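Local structure of KLLA0C04147p (Kluyveromyces lactis, 5H2A) at residues 49-54 and 84-89; 73-78 and 115-120; 201-206 and 232-237; 219-224 and 260-265. The protein belongs to the OSBP family and probably binds and transfers sterols, this chain being its ankyrin-repeat domain. One frame throughout, in Å; residues are numbered along the deposited sequence.

In the fold
The chain carries no strand, and all four contacts join helix ends, helices and loops of an elongated ankyrin-type domain. Interactions 1 and 2 lie in its N-terminal half, their centres 12 Å apart; they alternate along the chain and are stitched together by Ile86 N to Trp74 O and Asn89 ND2 to Asp119 O. Interactions 3 and 4 also alternate, 14 Å apart in the C-terminal half, and both involve the connection between helix 208-215 and the final helix 249-268. The two pairs follow each other in sequence, with helix 139-165 between them; their centres are 36 to 49 Å apart and nothing touches across, so the two pairs are local to their own halves.

Interaction 1: 49-54 and 84-89; sequences SVFELI and LFIDVN
In this ankyrin domain, helix 45-51 runs into a type I turn, Phe51 to Ile54, that leads to helix 54-61, and the loop 84-89, extended from Leu84 to Asp87, packs along this corner. Phe51 of helix 45-51 and Ile86 carry most of the contact. The CG of Phe51 is anti to the backbone N (chi1 178°), which places the ring so that CE2 and CZ reach the loop. There CE2 lies 3.4 Å from Phe85 O, the carbonyl oxygen sitting in the ring plane at its edge, a position consistent with a weak attraction to the ring hydrogens. The tip crosses Leu84 at about a right angle, with CZ 4.0 Å from Leu84 CD2, and CE2 is also 3.8 Å from Ile86 CG1. Phe42 meets the same ring edge-to-face.

Glu52 contributes through its backbone. Its carbonyl oxygen accepts from a water at 3.1 Å, and that water in turn accepts from Asp87 N at 3.0 Å, a bridge between the two segments, which share no direct hydrogen bond. The carboxylate is paired with Lys90, the residue after this segment. Leu53 stands at the N-cap of the next helix, and its N closes back on Val50 O.

Ile54 opens that helix and meets Ile86, the two side chains crossing at about a right angle. Trp74 of helix 64-74 touches both isoleucines. The extended arm of Ile86 (chi2 178°) crosses Phe51 obliquely, and its CD1 ends 3.8 Å from Ile54 CB.

Interaction 2: 73-78 and 115-120; sequences NWTTKG and MNHPDI
Hydrogen bonds centred on His117 form the inner part of this contact. With CG anti to the backbone N (chi1 -165°), the imidazole projects toward the end of helix 64-74, and its NE2 donates to Thr75 OG1 at 2.9 Å, close to the ring plane. A weak second bond joins the same NE2 to Thr75 O, so one N-H is shared between two oxygens of a single residue. Thr75 OG1 has a further bond to Val71 O in the last turn of the helix. On the other side of the ring ND1 accepts from Asp119 N at 3.0 Å, also in plane, which fixes the rotation of the imidazole. An alanine in place of His117 would probably loosen the junction, since both the tie to Thr75 and the brace on Asp119 N would be lost.

The ionic part lies further out. Lys77, its chain bent at chi2 and chi4, curls over so that NZ forms a salt bridge with Asp119 OD1 at 2.7 Å, meeting the carboxylate from above its plane.

Two waters fill in between: one joins Thr75 O to Asp119 OD2, and the other accepts from Lys77 N and donates to Asp119 OD2.

His117 also opens a type I turn, Ile120 N bonding back to His117 O. This turn follows helix 108-115 of the predicted ankyrin repeat, and its polar link to the residues that follow helix 64-74 is consistent with the side-by-side helix stacking of an ankyrin array.

Interaction 3: 201-206 and 232-237; sequences EFVKKR and IDLLKK
A Schellman motif ends helix 198-204, and the end of a 3-10 segment, up to Leu234, packs with the residue after it against this C-terminal end. Arg206 leaves the helix with a positive phi of 55°, and its N bonds back to Val203 O at 2.9 Å. Val203 faces the partner segment: its CG1, anti to the backbone N, lies 3.9 Å from Leu235 CD2, the two side chains crossing at about a right angle. One residue on, Lys204 lends its aliphatic stem, with CG 3.7 Å from Leu234 CD1, while its NZ pairs with Asp196.

The segment 232-237 belongs to the connection between helix 208-215 and helix 249-268, so the contact joins the end of helix 198-204 to that connection, in a helical half whose layout is consistent with ankyrin-type repeats. Leu235 also touches Leu254 of helix 249-268 and so lies between two helices.

The side chain of Arg206 doubles back over it. A bend at chi2 (69°) carries the guanidinium alongside Leu235, the two running in opposite directions, and CD2 of the leucine lies over one face, 3.7 Å from Arg206 NH2. Lys204 O accepts from NH1 in the guanidinium plane at 3.1 Å, the donor standing above the carbonyl plane; NE separately forms a salt bridge with Asp251. An alanine here would probably leave the end of the helix less firmly joined to helix 249-268, removing both the Asp251 pairing and the flat cover over Leu235. Lys205 NZ forms a salt bridge with Glu201 OE2, on its anti lone pair.

Interaction 4: 219-224 and 260-265; sequences GDPFKR and KAAREQ
Gln265 of helix 249-268 reaches across to the loop 219-224 and touches Phe222, Asp220 and Pro221 in turn. CB lies beside the phenyl ring, 3.7 Å from Phe222 CE2. With CG anti to the backbone N, the next carbon falls in the corner between two loop residues, 3.3 Å from Asp220 OD1 and 3.5 Å from Phe222 CD2. A bend at chi2 (64°) then turns the amide so that it stacks on the carboxylate of Asp220, the two planes only 20° apart and CD above OD1. OE1 lies 3.8 Å from Pro221 CD, while NE2 bonds Asp269, just past the end of the helix.

Asp220 OD1 accepts from Phe222 N at 2.8 Å, making an Asx turn inside the type I turn Asp220 to Lys223. The Gly-Asp-Pro sequence after helix 208-215 is consistent with the turn that follows the second helix of an ankyrin repeat, and here it lies against the closing helix of the domain. Because OD1 is engaged by that backbone N-H, the bond probably restrains the rotation of the stacked carboxylate.

On the helix itself two alanines leave the backbone accessible. Pro221 presses its CG onto the peptide between Ala261 and Ala262, 3.6 Å from Ala262 N. Phe222 lies against Ala262, its CE1 against Ala262 CB and its CZ 3.3 Å from Ala262 O, which accepts a hydrogen bond from Ser266 OG.

Interaction 1: 49-54 and 84-89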
# COMPACT_ATOMS: atom_id res chain seq x y z
N SER A 49 -12.96 -6.48 -17.37
CA SER A 49 -13.69 -5.78 -16.31
C SER A 49 -14.44 -6.74 -15.41
O SER A 49 -14.67 -6.43 -14.24
CB SER A 49 -14.66 -4.75 -16.90
OG SER A 49 -15.76 -5.39 -17.53
N VAL A 50 -14.85 -7.89 -15.94
CA VAL A 50 -15.45 -8.93 -15.10
C VAL A 50 -14.37 -9.76 -14.42
O VAL A 50 -14.46 -10.06 -13.23
CB VAL A 50 -16.40 -9.82 -15.93
CG1 VAL A 50 -17.01 -10.93 -15.06
CG2 VAL A 50 -17.49 -8.96 -16.60
N PHE A 51 -13.35 -10.18 -15.19
CA PHE A 51 -12.30 -11.01 -14.60
C PHE A 51 -11.67 -10.35 -13.38
O PHE A 51 -11.43 -11.01 -12.36
CB PHE A 51 -11.21 -11.33 -15.62
CG PHE A 51 -10.09 -12.15 -15.03
CD1 PHE A 51 -10.20 -13.53 -14.96
CD2 PHE A 51 -8.95 -11.54 -14.52
CE1 PHE A 51 -9.20 -14.30 -14.37
CE2 PHE A 51 -7.92 -12.30 -13.95
CZ PHE A 51 -8.05 -13.68 -13.88
N GLU A 52 -11.40 -9.05 -13.46
CA GLU A 52 -10.65 -8.47 -12.35
C GLU A 52 -11.49 -8.30 -11.08
O GLU A 52 -10.93 -7.95 -10.04
CB GLU A 52 -10.02 -7.13 -12.78
CG GLU A 52 -10.99 -6.04 -13.16
CD GLU A 52 -10.30 -4.86 -13.86
OE1 GLU A 52 -10.96 -3.81 -14.00
OE2 GLU A 52 -9.12 -5.01 -14.28
N LEU A 53 -12.79 -8.57 -11.12
CA LEU A 53 -13.64 -8.55 -9.94
C LEU A 53 -13.90 -9.94 -9.36
O LEU A 53 -14.72 -10.05 -8.44
CB LEU A 53 -14.99 -7.89 -10.26
CG LEU A 53 -14.95 -6.41 -10.70
CD1 LEU A 53 -16.34 -5.89 -11.05
CD2 LEU A 53 -14.31 -5.56 -9.61
N ILE A 54 -13.27 -10.99 -9.88
CA ILE A 54 -13.61 -12.35 -9.47
C ILE A 54 -13.45 -12.53 -7.97
O ILE A 54 -14.26 -13.21 -7.32
CB ILE A 54 -12.76 -13.37 -10.24
CG1 ILE A 54 -13.32 -13.58 -11.65
CG2 ILE A 54 -12.74 -14.73 -9.51
CD1 ILE A 54 -12.41 -14.48 -12.49
N LEU A 84 -3.52 -14.85 -15.64
CA LEU A 84 -4.38 -15.12 -14.48
C LEU A 84 -3.72 -14.46 -13.28
O LEU A 84 -3.00 -15.07 -12.50
CB LEU A 84 -4.59 -16.60 -14.25
CG LEU A 84 -5.22 -17.37 -15.42
CD1 LEU A 84 -5.69 -18.74 -14.97
CD2 LEU A 84 -6.35 -16.61 -16.06
N PHE A 85 -3.98 -13.16 -13.16
CA PHE A 85 -3.50 -12.41 -12.01
C PHE A 85 -4.63 -11.50 -11.57
O PHE A 85 -5.23 -10.81 -12.40
CB PHE A 85 -2.26 -11.58 -12.33
CG PHE A 85 -1.86 -10.68 -11.19
CD1 PHE A 85 -1.21 -11.20 -10.07
CD2 PHE A 85 -2.15 -9.32 -11.23
CE1 PHE A 85 -0.84 -10.36 -9.01
CE2 PHE A 85 -1.79 -8.49 -10.17
CZ PHE A 85 -1.12 -9.00 -9.07
N ILE A 86 -4.91 -11.50 -10.27
CA ILE A 86 -5.92 -10.60 -9.70
C ILE A 86 -5.22 -9.72 -8.67
O ILE A 86 -4.44 -10.22 -7.85
CB ILE A 86 -7.08 -11.38 -9.06
CG1 ILE A 86 -7.96 -12.01 -10.15
CG2 ILE A 86 -7.95 -10.43 -8.19
CD1 ILE A 86 -9.10 -12.82 -9.61
N ASP A 87 -5.52 -8.43 -8.72
CA ASP A 87 -5.03 -7.47 -7.74
C ASP A 87 -5.90 -7.57 -6.49
O ASP A 87 -7.09 -7.22 -6.51
CB ASP A 87 -5.07 -6.08 -8.35
CG ASP A 87 -4.67 -5.00 -7.38
OD1 ASP A 87 -4.25 -5.29 -6.24
OD2 ASP A 87 -4.78 -3.82 -7.79
N VAL A 88 -5.30 -8.02 -5.38
CA VAL A 88 -6.05 -8.23 -4.15
C VAL A 88 -6.60 -6.92 -3.59
O VAL A 88 -7.52 -6.93 -2.76
CB VAL A 88 -5.14 -8.98 -3.14
CG1 VAL A 88 -3.99 -8.08 -2.65
CG2 VAL A 88 -5.95 -9.51 -1.97
N ASN A 89 -6.09 -5.78 -4.06
CA ASN A 89 -6.59 -4.47 -3.65
C ASN A 89 -7.42 -3.78 -4.72
O ASN A 89 -7.64 -2.57 -4.62
CB ASN A 89 -5.42 -3.57 -3.26
CG ASN A 89 -4.56 -4.17 -2.19
OD1 ASN A 89 -5.08 -4.57 -1.15
ND2 ASN A 89 -3.24 -4.24 -2.44
O HOH W 1 -7.92 -7.52 -10.29

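Interaction 2: 73-78 and 115-120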
# COMPACT_ATOMS: atom_id res chain seq x y z
N ASN A 73 -3.33 -18.84 -5.76
CA ASN A 73 -2.86 -19.13 -7.12
C ASN A 73 -2.83 -17.93 -8.06
O ASN A 73 -2.06 -17.94 -9.02
CB ASN A 73 -3.72 -20.23 -7.73
CG ASN A 73 -3.52 -21.55 -7.03
OD1 ASN A 73 -2.38 -22.02 -6.91
ND2 ASN A 73 -4.59 -22.13 -6.51
N TRP A 74 -3.66 -16.91 -7.83
CA TRP A 74 -3.74 -15.79 -8.76
C TRP A 74 -3.34 -14.43 -8.20
O TRP A 74 -3.38 -13.46 -8.95
CB TRP A 74 -5.16 -15.66 -9.32
CG TRP A 74 -5.63 -16.80 -10.20
CD1 TRP A 74 -4.91 -17.85 -10.67
CD2 TRP A 74 -6.97 -16.98 -10.68
NE1 TRP A 74 -5.72 -18.69 -11.44
CE2 TRP A 74 -7.00 -18.16 -11.45
CE3 TRP A 74 -8.15 -16.24 -10.54
CZ2 TRP A 74 -8.16 -18.63 -12.08
CZ3 TRP A 74 -9.33 -16.70 -11.16
CH2 TRP A 74 -9.31 -17.88 -11.92
N THR A 75 -3.01 -14.29 -6.91
CA THR A 75 -2.80 -12.94 -6.38
C THR A 75 -1.43 -12.70 -5.75
O THR A 75 -1.19 -11.59 -5.25
CB THR A 75 -3.86 -12.57 -5.32
OG1 THR A 75 -3.56 -13.21 -4.07
CG2 THR A 75 -5.25 -12.98 -5.78
N THR A 76 -0.53 -13.67 -5.74
CA THR A 76 0.77 -13.42 -5.15
C THR A 76 1.74 -12.85 -6.19
O THR A 76 1.49 -12.92 -7.40
CB THR A 76 1.36 -14.70 -4.55
OG1 THR A 76 1.74 -15.57 -5.62
CG2 THR A 76 0.34 -15.40 -3.66
N LYS A 77 2.85 -12.28 -5.70
CA LYS A 77 3.85 -11.70 -6.60
C LYS A 77 4.29 -12.67 -7.68
O LYS A 77 4.60 -12.26 -8.80
CB LYS A 77 5.09 -11.24 -5.81
CG LYS A 77 4.92 -9.92 -5.11
CD LYS A 77 4.78 -8.82 -6.15
CE LYS A 77 4.30 -7.52 -5.50
NZ LYS A 77 4.35 -7.68 -4.00
N GLY A 78 4.31 -13.97 -7.36
CA GLY A 78 4.74 -14.98 -8.31
C GLY A 78 3.86 -15.12 -9.55
O GLY A 78 4.31 -15.68 -10.55
N MET A 115 -6.07 -10.30 5.29
CA MET A 115 -5.15 -9.52 6.13
C MET A 115 -3.76 -10.15 6.16
O MET A 115 -2.76 -9.45 6.37
CB MET A 115 -5.65 -9.40 7.57
CG MET A 115 -6.93 -8.56 7.80
SD MET A 115 -6.69 -6.81 7.47
CE MET A 115 -5.69 -6.26 8.87
N ASN A 116 -3.68 -11.48 5.99
CA ASN A 116 -2.39 -12.16 5.94
C ASN A 116 -1.70 -12.07 4.59
O ASN A 116 -0.54 -12.51 4.48
CB ASN A 116 -2.56 -13.63 6.34
CG ASN A 116 -2.71 -13.80 7.84
OD1 ASN A 116 -2.32 -12.92 8.61
ND2 ASN A 116 -3.28 -14.92 8.26
N HIS A 117 -2.35 -11.54 3.57
CA HIS A 117 -1.71 -11.38 2.27
C HIS A 117 -0.61 -10.33 2.35
O HIS A 117 -0.89 -9.19 2.75
CB HIS A 117 -2.74 -10.98 1.21
CG HIS A 117 -2.25 -11.14 -0.20
ND1 HIS A 117 -1.25 -10.37 -0.74
CD2 HIS A 117 -2.66 -11.97 -1.19
CE1 HIS A 117 -1.04 -10.73 -1.99
NE2 HIS A 117 -1.89 -11.69 -2.29
N PRO A 118 0.63 -10.66 1.97
CA PRO A 118 1.74 -9.69 2.12
C PRO A 118 1.52 -8.36 1.41
O PRO A 118 2.12 -7.36 1.82
CB PRO A 118 2.95 -10.43 1.52
CG PRO A 118 2.52 -11.84 1.32
CD PRO A 118 1.04 -11.89 1.27
N ASP A 119 0.69 -8.32 0.36
CA ASP A 119 0.47 -7.10 -0.40
C ASP A 119 -0.86 -6.41 -0.07
O ASP A 119 -1.22 -5.43 -0.74
CB ASP A 119 0.53 -7.41 -1.91
CG ASP A 119 1.78 -8.20 -2.27
OD1 ASP A 119 2.85 -7.84 -1.77
OD2 ASP A 119 1.68 -9.19 -3.03
N ILE A 120 -1.59 -6.89 0.94
CA ILE A 120 -2.88 -6.31 1.27
C ILE A 120 -2.70 -4.84 1.62
O ILE A 120 -1.67 -4.43 2.18
CB ILE A 120 -3.56 -7.06 2.42
CG1 ILE A 120 -5.07 -6.79 2.45
CG2 ILE A 120 -2.93 -6.67 3.77
CD1 ILE A 120 -5.81 -7.37 1.20
O HOH W 2 0.65 -9.50 -5.25
O HOH W 3 2.70 -11.74 -3.05

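Interaction 3: 201-206 and 232-237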
# COMPACT_ATOMS: atom_id res chain seq x y z
N GLU A 201 18.11 13.12 13.83
CA GLU A 201 19.14 12.11 14.07
C GLU A 201 20.18 12.11 12.96
O GLU A 201 21.39 12.14 13.23
CB GLU A 201 18.47 10.74 14.21
CG GLU A 201 19.44 9.58 14.21
CD GLU A 201 18.76 8.21 14.15
OE1 GLU A 201 17.51 8.15 14.26
OE2 GLU A 201 19.48 7.21 13.99
N PHE A 202 19.74 12.08 11.71
CA PHE A 202 20.70 11.98 10.62
C PHE A 202 21.27 13.33 10.21
O PHE A 202 22.35 13.35 9.60
CB PHE A 202 20.08 11.24 9.44
CG PHE A 202 19.92 9.77 9.72
CD1 PHE A 202 21.00 8.91 9.58
CD2 PHE A 202 18.72 9.28 10.21
CE1 PHE A 202 20.88 7.55 9.89
CE2 PHE A 202 18.58 7.92 10.54
CZ PHE A 202 19.67 7.05 10.36
N VAL A 203 20.62 14.44 10.54
CA VAL A 203 21.30 15.72 10.41
C VAL A 203 22.49 15.78 11.36
O VAL A 203 23.60 16.17 10.98
CB VAL A 203 20.34 16.91 10.65
CG1 VAL A 203 21.17 18.20 10.87
CG2 VAL A 203 19.38 17.06 9.49
N LYS A 204 22.29 15.37 12.62
CA LYS A 204 23.39 15.38 13.57
C LYS A 204 24.49 14.41 13.17
O LYS A 204 25.68 14.69 13.40
CB LYS A 204 22.88 15.07 14.98
CG LYS A 204 22.12 16.24 15.61
CD LYS A 204 21.77 15.99 17.07
CE LYS A 204 20.73 14.91 17.26
NZ LYS A 204 20.32 14.81 18.69
N LYS A 205 24.12 13.29 12.55
CA LYS A 205 25.10 12.34 12.02
C LYS A 205 25.80 12.85 10.76
O LYS A 205 26.73 12.18 10.29
CB LYS A 205 24.42 11.00 11.73
CG LYS A 205 24.12 10.19 13.00
CD LYS A 205 23.24 8.99 12.65
CE LYS A 205 23.03 8.07 13.87
NZ LYS A 205 22.24 6.87 13.45
N ARG A 206 25.38 14.00 10.21
CA ARG A 206 25.93 14.52 8.95
C ARG A 206 25.81 13.49 7.82
O ARG A 206 26.67 13.41 6.94
CB ARG A 206 27.39 14.96 9.11
CG ARG A 206 27.54 16.41 9.46
CD ARG A 206 27.05 16.69 10.85
NE ARG A 206 27.18 18.10 11.22
CZ ARG A 206 26.93 18.55 12.44
NH1 ARG A 206 26.55 17.70 13.39
NH2 ARG A 206 27.05 19.84 12.72
N ILE A 232 17.47 22.34 11.20
CA ILE A 232 18.44 23.31 10.71
C ILE A 232 19.11 24.07 11.85
O ILE A 232 20.25 24.52 11.72
CB ILE A 232 17.77 24.24 9.68
CG1 ILE A 232 18.84 24.98 8.85
CG2 ILE A 232 16.81 25.20 10.39
CD1 ILE A 232 18.28 25.73 7.65
N ASP A 233 18.43 24.21 13.01
CA ASP A 233 19.07 24.82 14.18
C ASP A 233 20.24 24.00 14.70
O ASP A 233 21.01 24.50 15.53
CB ASP A 233 18.07 25.00 15.34
CG ASP A 233 16.92 25.94 15.00
OD1 ASP A 233 17.13 26.87 14.20
OD2 ASP A 233 15.80 25.73 15.55
N LEU A 234 20.36 22.73 14.30
CA LEU A 234 21.43 21.89 14.82
C LEU A 234 22.76 22.14 14.15
O LEU A 234 23.79 21.69 14.66
CB LEU A 234 21.05 20.41 14.67
CG LEU A 234 19.67 20.04 15.22
CD1 LEU A 234 19.30 18.60 14.88
CD2 LEU A 234 19.62 20.27 16.71
N LEU A 235 22.77 22.85 13.01
CA LEU A 235 24.00 23.16 12.29
C LEU A 235 24.48 24.55 12.67
O LEU A 235 23.74 25.54 12.52
CB LEU A 235 23.76 23.08 10.78
CG LEU A 235 23.15 21.77 10.30
CD1 LEU A 235 22.77 21.86 8.83
CD2 LEU A 235 24.15 20.65 10.54
N LYS A 236 25.73 24.64 13.13
CA LYS A 236 26.30 25.92 13.55
C LYS A 236 26.46 26.88 12.38
O LYS A 236 26.83 26.48 11.27
CB LYS A 236 27.66 25.70 14.22
CG LYS A 236 27.68 25.91 15.72
CD LYS A 236 26.71 24.98 16.41
CE LYS A 236 26.79 25.15 17.92
NZ LYS A 236 27.86 24.26 18.50
N LYS A 237 26.20 28.16 12.64
CA LYS A 237 26.31 29.18 11.62
C LYS A 237 27.77 29.45 11.26
O LYS A 237 28.66 29.40 12.11
CB LYS A 237 25.65 30.48 12.10
CG LYS A 237 25.61 31.58 11.06
CD LYS A 237 25.52 32.96 11.69
CE LYS A 237 26.20 34.00 10.82
NZ LYS A 237 27.68 33.91 10.93

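Interaction 4: 219-224 and 260-265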
# COMPACT_ATOMS: atom_id res chain seq x y z
N GLY A 219 9.94 13.68 5.18
CA GLY A 219 10.55 14.28 6.35
C GLY A 219 10.21 15.75 6.47
O GLY A 219 10.33 16.49 5.49
N ASP A 220 9.77 16.18 7.64
CA ASP A 220 9.23 17.52 7.82
C ASP A 220 10.26 18.40 8.50
O ASP A 220 10.52 18.22 9.70
CB ASP A 220 7.93 17.48 8.63
CG ASP A 220 7.27 18.85 8.79
OD1 ASP A 220 7.92 19.89 8.55
OD2 ASP A 220 6.08 18.89 9.16
N PRO A 221 10.85 19.38 7.81
CA PRO A 221 11.88 20.21 8.44
C PRO A 221 11.36 21.16 9.51
O PRO A 221 12.17 21.77 10.22
CB PRO A 221 12.48 20.99 7.26
CG PRO A 221 11.39 21.03 6.26
CD PRO A 221 10.63 19.73 6.40
N PHE A 222 10.04 21.29 9.65
CA PHE A 222 9.46 22.16 10.66
C PHE A 222 9.18 21.44 11.98
O PHE A 222 8.86 22.10 12.97
CB PHE A 222 8.15 22.78 10.14
CG PHE A 222 8.35 23.74 9.00
CD1 PHE A 222 9.46 24.57 8.96
CD2 PHE A 222 7.43 23.80 7.96
CE1 PHE A 222 9.65 25.46 7.92
CE2 PHE A 222 7.62 24.69 6.90
CZ PHE A 222 8.73 25.53 6.88
N LYS A 223 9.31 20.11 12.02
CA LYS A 223 9.07 19.39 13.26
C LYS A 223 10.22 19.62 14.23
O LYS A 223 11.38 19.32 13.92
CB LYS A 223 8.86 17.90 12.98
CG LYS A 223 8.62 17.06 14.23
CD LYS A 223 7.30 16.32 14.20
CE LYS A 223 7.10 15.52 15.47
NZ LYS A 223 6.10 14.43 15.29
N ARG A 224 9.90 20.18 15.39
CA ARG A 224 10.94 20.45 16.37
C ARG A 224 11.23 19.19 17.18
O ARG A 224 10.41 18.27 17.26
CB ARG A 224 10.52 21.60 17.29
CG ARG A 224 10.09 22.84 16.52
CD ARG A 224 9.72 24.00 17.43
NE ARG A 224 9.54 25.21 16.63
CZ ARG A 224 10.52 26.07 16.37
NH1 ARG A 224 11.73 25.87 16.88
NH2 ARG A 224 10.29 27.14 15.62
N LYS A 260 15.57 24.16 1.21
CA LYS A 260 14.68 23.81 0.11
C LYS A 260 13.50 22.97 0.61
O LYS A 260 12.36 23.16 0.16
CB LYS A 260 15.46 23.07 -0.96
CG LYS A 260 14.61 22.54 -2.10
CD LYS A 260 15.32 21.42 -2.85
CE LYS A 260 14.38 20.24 -3.14
NZ LYS A 260 13.83 19.61 -1.90
N ALA A 261 13.75 22.04 1.54
CA ALA A 261 12.65 21.24 2.08
C ALA A 261 11.65 22.12 2.83
O ALA A 261 10.43 21.87 2.78
CB ALA A 261 13.20 20.14 2.99
N ALA A 262 12.14 23.15 3.51
CA ALA A 262 11.26 24.05 4.26
C ALA A 262 10.36 24.83 3.31
O ALA A 262 9.17 25.04 3.61
CB ALA A 262 12.08 24.99 5.13
N ARG A 263 10.90 25.26 2.16
CA ARG A 263 10.07 25.94 1.17
C ARG A 263 8.97 25.02 0.66
O ARG A 263 7.80 25.41 0.55
CB ARG A 263 10.94 26.46 0.02
CG ARG A 263 11.83 27.65 0.41
CD ARG A 263 12.53 28.30 -0.79
NE ARG A 263 13.47 27.40 -1.47
CZ ARG A 263 14.77 27.32 -1.17
NH1 ARG A 263 15.56 26.48 -1.83
NH2 ARG A 263 15.29 28.06 -0.20
N GLU A 264 9.32 23.77 0.34
CA GLU A 264 8.32 22.84 -0.17
C GLU A 264 7.30 22.50 0.92
O GLU A 264 6.09 22.40 0.64
CB GLU A 264 9.02 21.59 -0.71
CG GLU A 264 9.98 21.95 -1.85
CD GLU A 264 10.84 20.79 -2.32
OE1 GLU A 264 11.02 19.83 -1.54
OE2 GLU A 264 11.34 20.86 -3.46
N GLN A 265 7.76 22.36 2.16
CA GLN A 265 6.86 22.08 3.28
C GLN A 265 5.86 23.22 3.48
O GLN A 265 4.70 22.99 3.85
CB GLN A 265 7.67 21.87 4.56
CG GLN A 265 6.87 21.24 5.69
CD GLN A 265 6.41 19.84 5.35
OE1 GLN A 265 7.19 19.01 4.88
NE2 GLN A 265 5.12 19.57 5.56